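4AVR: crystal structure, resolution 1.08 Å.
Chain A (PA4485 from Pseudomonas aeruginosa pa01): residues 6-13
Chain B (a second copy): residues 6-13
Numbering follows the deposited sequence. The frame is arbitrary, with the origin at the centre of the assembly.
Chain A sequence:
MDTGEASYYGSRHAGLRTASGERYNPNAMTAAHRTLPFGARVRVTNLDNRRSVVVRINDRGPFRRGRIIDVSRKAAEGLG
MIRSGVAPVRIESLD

Chain A (6-13) ASYYGSRH
Chain B, residues 6-13: ASYYGSRH

Two copies of one segment, Ala-Ser-Tyr-Tyr-Gly-Ser-Arg-His, cross nearly antiparallel, their end-to-end directions 150° apart, and bury 740 Å² between them. Residues 6-8 are extended in both chains. Chain A then closes into a 3-10 turn at 11-13, where His A13 N bonds Gly A10 O at 3.1 Å; chain B runs on as loop.

The register centres on glycine: Gly A10 CA and Gly B10 CA lie 3.7 Å apart, while Ser A7 CA sits 5.1 Å from Ser B11 CA, and Arg A12 CA 5.1 Å from Ser B7 CA. This crossing has no room for a CB. One on Gly A10 would fall 2.3 Å from Tyr B8 O; one on Gly B10, 2.4 Å from Tyr A8 O. The glycines differ in backbone, phi/psi -75/157 in A and -96/-133 in B.

The backbones of Tyr A8 and Tyr B8 are each read by the partner's turn. Tyr A8 N donates to Ser B11 OG (2.9 Å), and Tyr A8 O accepts from Ser B11 N (2.9 Å) and Arg B12 N (3.1 Å). In the reciprocal site Tyr B8 N donates to Ser A11 OG (3.1 Å), but Tyr B8 O takes one bond, from Arg A12 N (3.0 Å). Ser A11 and Ser B11 are both p, placing OG before the opposing amide. Tyr A8 and Tyr B8 are also p with chi2 near 90°; their CB atoms point away, yet Tyr A8 CE1 and Tyr B8 CE1 meet edge to edge at 4.5 Å.

Tyr A9 and Tyr B9 are both m and offer a face to the opposing arginine. Arg B12, t throughout chi1-chi3, lays its guanidinium on Tyr A9, planes 11° apart; Arg A12 reaches an equivalent stack on Tyr B9, at 10°, through p, t, m. Different rotamers thus deliver the same cation-aromatic pairing. A water accepts from Arg A12 NH2 (2.9 Å) and also bonds Tyr B9 OH (2.9 Å).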

ATOM      1  N   ALA A   6      -2.151  -1.014 -12.622  1.00  8.84           N
ATOM      2  CA  ALA A   6      -1.030  -0.848 -11.682  1.00  8.61           C
ATOM      3  C   ALA A   6      -1.584  -0.509 -10.312  1.00  8.53           C
ATOM      4  O   ALA A   6      -2.577   0.205 -10.180  1.00  9.89           O
ATOM      5  CB  ALA A   6      -0.084   0.264 -12.114  1.00  9.50           C
ATOM      6  N   SER A   7      -0.882  -0.992  -9.291  1.00  8.52           N
ATOM      7  CA  SER A   7      -1.119  -0.629  -7.898  1.00  8.59           C
ATOM      8  C   SER A   7       0.192  -0.156  -7.293  1.00  8.20           C
ATOM      9  O   SER A   7       1.226  -0.214  -7.947  1.00  8.49           O
ATOM     10  CB  SER A   7      -1.603  -1.848  -7.112  1.00 10.19           C
ATOM     11  OG  SER A   7      -0.508  -2.698  -6.819  1.00 12.69           O
ATOM     12  N   TYR A   8       0.150   0.259  -6.022  1.00  8.38           N
ATOM     13  CA  TYR A   8       1.385   0.528  -5.295  1.00  8.17           C
ATOM     14  C   TYR A   8       1.375  -0.118  -3.925  1.00  7.75           C
ATOM     15  O   TYR A   8       0.329  -0.348  -3.309  1.00  7.95           O
ATOM     16  CB  TYR A   8       1.736   2.013  -5.236  1.00  8.78           C
ATOM     17  CG  TYR A   8       0.867   2.935  -4.414  1.00  9.30           C
ATOM     18  CD1 TYR A   8       1.141   3.184  -3.079  1.00 10.60           C
ATOM     19  CD2 TYR A   8      -0.173   3.640  -5.010  1.00 10.44           C
ATOM     20  CE1 TYR A   8       0.392   4.111  -2.350  1.00 12.41           C
ATOM     21  CE2 TYR A   8      -0.920   4.571  -4.324  1.00 12.47           C
ATOM     22  CZ  TYR A   8      -0.640   4.791  -2.993  1.00 12.79           C
ATOM     23  OH  TYR A   8      -1.367   5.731  -2.288  1.00 15.41           O
ATOM     24  N   TYR A   9       2.573  -0.453  -3.468  1.00  7.75           N
ATOM     25  CA  TYR A   9       2.762  -1.093  -2.171  1.00  8.13           C
ATOM     26  C   TYR A   9       2.402  -0.160  -1.014  1.00  8.11           C
ATOM     27  O   TYR A   9       2.733   1.016  -1.015  1.00  9.19           O
ATOM     28  CB  TYR A   9       4.223  -1.443  -1.961  1.00  8.13           C
ATOM     29  CG  TYR A   9       4.821  -2.602  -2.734  1.00  8.11           C
ATOM     30  CD1 TYR A   9       5.076  -2.505  -4.090  1.00  9.52           C
ATOM     31  CD2 TYR A   9       5.214  -3.769  -2.087  1.00  9.69           C
ATOM     32  CE1 TYR A   9       5.693  -3.530  -4.779  1.00 11.05           C
ATOM     33  CE2 TYR A   9       5.844  -4.792  -2.769  1.00 10.72           C
ATOM     34  CZ  TYR A   9       6.080  -4.668  -4.119  1.00 10.19           C
ATOM     35  OH  TYR A   9       6.720  -5.667  -4.817  1.00 12.94           O
ATOM     36  N   GLY A  10       1.798  -0.730   0.012  1.00  8.94           N
ATOM     37  CA  GLY A  10       1.703  -0.042   1.290  1.00  9.54           C
ATOM     38  C   GLY A  10       3.023  -0.032   2.033  1.00  8.64           C
ATOM     39  O   GLY A  10       3.867  -0.929   1.886  1.00 10.23           O
ATOM     40  N   SER A  11       3.168   0.929   2.930  1.00  9.03           N
ATOM     41  CA  SER A  11       4.362   1.046   3.761  1.00 10.31           C
ATOM     42  C   SER A  11       4.463  -0.078   4.747  1.00  9.65           C
ATOM     43  O   SER A  11       5.557  -0.280   5.290  1.00 11.40           O
ATOM     44  CB  SER A  11       4.317   2.324   4.617  1.00 11.28           C
ATOM     45  OG  SER A  11       3.218   2.286   5.504  1.00 11.49           O
ATOM     46  N   ARG A  12       3.385  -0.810   4.998  1.00  9.55           N
ATOM     47  CA  ARG A  12       3.446  -1.949   5.899  1.00 11.43           C
ATOM     48  C   ARG A  12       4.465  -2.980   5.410  1.00 12.10           C
ATOM     49  O   ARG A  12       4.975  -3.752   6.211  1.00 15.78           O
ATOM     50  CB  ARG A  12       2.080  -2.581   6.057  1.00 12.56           C
ATOM     51  CG  ARG A  12       1.559  -3.214   4.790  1.00 14.99           C
ATOM     52  CD  ARG A  12       0.141  -3.708   5.001  1.00 18.57           C
ATOM     53  NE  ARG A  12       0.031  -4.795   5.967  1.00 25.43           N
ATOM     54  CZ  ARG A  12       0.016  -6.093   5.677  1.00 34.02           C
ATOM     55  NH1 ARG A  12       0.127  -6.530   4.418  1.00 35.83           N
ATOM     56  NH2 ARG A  12      -0.120  -6.967   6.673  1.00 58.49           N
ATOM     57  N   HIS A  13       4.759  -2.969   4.103  1.00 11.48           N
ATOM     58  CA  HIS A  13       5.717  -3.894   3.492  1.00 12.85           C
ATOM     59  C   HIS A  13       7.146  -3.440   3.623  1.00 11.35           C
ATOM     60  O   HIS A  13       8.060  -4.216   3.331  1.00 12.24           O
ATOM     61  CB  HIS A  13       5.411  -4.091   2.012  1.00 14.84           C
ATOM     62  CG  HIS A  13       4.033  -4.621   1.747  1.00 17.97           C
ATOM     63  ND1 HIS A  13       3.651  -5.862   2.083  1.00 23.43           N
ATOM     64  CD2 HIS A  13       2.910  -3.998   1.195  1.00 18.51           C
ATOM     65  CE1 HIS A  13       2.359  -6.032   1.743  1.00 28.02           C
ATOM     66  NE2 HIS A  13       1.915  -4.899   1.188  1.00 25.00           N
TER
ATOM     67  N   ALA B   6       2.004   3.268  13.489  1.00  8.84           N
ATOM     68  CA  ALA B   6       1.117   2.812  12.429  1.00  8.68           C
ATOM     69  C   ALA B   6       1.831   2.761  11.109  1.00  7.84           C
ATOM     70  O   ALA B   6       2.719   3.577  10.834  1.00  8.73           O
ATOM     71  CB  ALA B   6      -0.052   3.769  12.292  1.00  9.53           C
ATOM     72  N   SER B   7       1.400   1.837  10.252  1.00  7.70           N
ATOM     73  CA  SER B   7       1.722   1.879   8.831  1.00  8.17           C
ATOM     74  C   SER B   7       0.433   1.712   8.038  1.00  7.44           C
ATOM     75  O   SER B   7      -0.669   1.858   8.587  1.00  8.10           O
ATOM     76  CB  SER B   7       2.821   0.906   8.471  1.00 10.91           C
ATOM     77  OG  SER B   7       2.573  -0.412   8.908  1.00 21.26           O
ATOM     78  N   TYR B   8       0.548   1.464   6.733  1.00  7.64           N
ATOM     79  CA  TYR B   8      -0.648   1.379   5.890  1.00  7.82           C
ATOM     80  C   TYR B   8      -0.518   0.329   4.793  1.00  7.52           C
ATOM     81  O   TYR B   8       0.578  -0.010   4.331  1.00  8.24           O
ATOM     82  CB  TYR B   8      -1.028   2.736   5.265  1.00  8.16           C
ATOM     83  CG  TYR B   8      -0.017   3.350   4.307  1.00  8.17           C
ATOM     84  CD1 TYR B   8      -0.045   3.045   2.953  1.00  9.24           C
ATOM     85  CD2 TYR B   8       0.938   4.259   4.747  1.00  9.14           C
ATOM     86  CE1 TYR B   8       0.859   3.616   2.062  1.00  9.96           C
ATOM     87  CE2 TYR B   8       1.837   4.840   3.865  1.00  9.84           C
ATOM     88  CZ  TYR B   8       1.792   4.511   2.525  1.00  9.96           C
ATOM     89  OH  TYR B   8       2.678   5.084   1.636  1.00 11.97           O
ATOM     90  N   TYR B   9      -1.680  -0.166   4.403  1.00  7.96           N
ATOM     91  CA  TYR B   9      -1.885  -0.893   3.165  1.00  8.62           C
ATOM     92  C   TYR B   9      -2.007   0.102   2.018  1.00  8.46           C
ATOM     93  O   TYR B   9      -2.636   1.146   2.159  1.00  9.15           O
ATOM     94  CB  TYR B   9      -3.188  -1.716   3.218  1.00  9.87           C
ATOM     95  CG  TYR B   9      -3.263  -2.838   4.209  1.00 12.95           C
ATOM     96  CD1 TYR B   9      -3.592  -2.605   5.541  1.00 14.83           C
ATOM     97  CD2 TYR B   9      -3.048  -4.155   3.811  1.00 17.64           C
ATOM     98  CE1 TYR B   9      -3.668  -3.644   6.462  1.00 15.51           C
ATOM     99  CE2 TYR B   9      -3.128  -5.213   4.725  1.00 16.83           C
ATOM    100  CZ  TYR B   9      -3.428  -4.949   6.049  1.00 17.76           C
ATOM    101  OH  TYR B   9      -3.519  -5.980   6.967  1.00 22.03           O
ATOM    102  N   GLY B  10      -1.439  -0.260   0.867  1.00  9.22           N
ATOM    103  CA  GLY B  10      -1.581   0.520  -0.343  1.00  9.22           C
ATOM    104  C   GLY B  10      -2.703  -0.056  -1.176  1.00  8.65           C
ATOM    105  O   GLY B  10      -3.782  -0.378  -0.676  1.00 10.51           O
ATOM    106  N   SER B  11      -2.448  -0.227  -2.460  1.00  9.41           N
ATOM    107  CA  SER B  11      -3.396  -0.878  -3.357  1.00 10.19           C
ATOM    108  C   SER B  11      -2.925  -2.247  -3.846  1.00 10.17           C
ATOM    109  O   SER B  11      -3.708  -2.954  -4.470  1.00 11.05           O
ATOM    110  CB  SER B  11      -3.742   0.055  -4.505  1.00  9.79           C
ATOM    111  OG  SER B  11      -2.573   0.546  -5.103  1.00 10.38           O
ATOM    112  N   ARG B  12      -1.678  -2.642  -3.563  1.00 10.45           N
ATOM    113  CA  ARG B  12      -1.197  -3.982  -3.956  1.00 11.13           C
ATOM    114  C   ARG B  12      -2.117  -5.079  -3.404  1.00 11.47           C
ATOM    115  O   ARG B  12      -2.386  -6.061  -4.085  1.00 13.19           O
ATOM    116  CB  ARG B  12       0.263  -4.188  -3.514  1.00 11.32           C
ATOM    117  CG  ARG B  12       0.818  -5.611  -3.608  1.00 12.09           C
ATOM    118  CD  ARG B  12       2.307  -5.600  -3.406  1.00 12.87           C
ATOM    119  NE  ARG B  12       2.956  -6.896  -3.130  1.00 13.98           N
ATOM    120  CZ  ARG B  12       3.544  -7.687  -4.040  1.00 13.73           C
ATOM    121  NH1 ARG B  12       3.468  -7.446  -5.344  1.00 15.02           N
ATOM    122  NH2 ARG B  12       4.183  -8.764  -3.626  1.00 16.60           N
ATOM    123  N   HIS B  13      -2.595  -4.891  -2.182  1.00 10.96           N
ATOM    124  CA  HIS B  13      -3.437  -5.844  -1.483  1.00 12.11           C
ATOM    125  C   HIS B  13      -4.895  -5.778  -1.901  1.00 11.16           C
ATOM    126  O   HIS B  13      -5.712  -6.589  -1.438  1.00 12.11           O
ATOM    127  CB  HIS B  13      -3.286  -5.541   0.026  1.00 14.02           C
ATOM    128  CG  HIS B  13      -3.595  -6.682   0.942  1.00 15.34           C
ATOM    129  ND1 HIS B  13      -2.804  -7.773   1.017  1.00 20.96           N
ATOM    130  CD2 HIS B  13      -4.617  -6.875   1.847  1.00 15.38           C
ATOM    131  CE1 HIS B  13      -3.311  -8.632   1.915  1.00 24.16           C
ATOM    132  NE2 HIS B  13      -4.409  -8.079   2.448  1.00 17.39           N
TER
HETATM  133  O   HOH W   1      -1.433  -5.896   8.995  1.00 22.99           O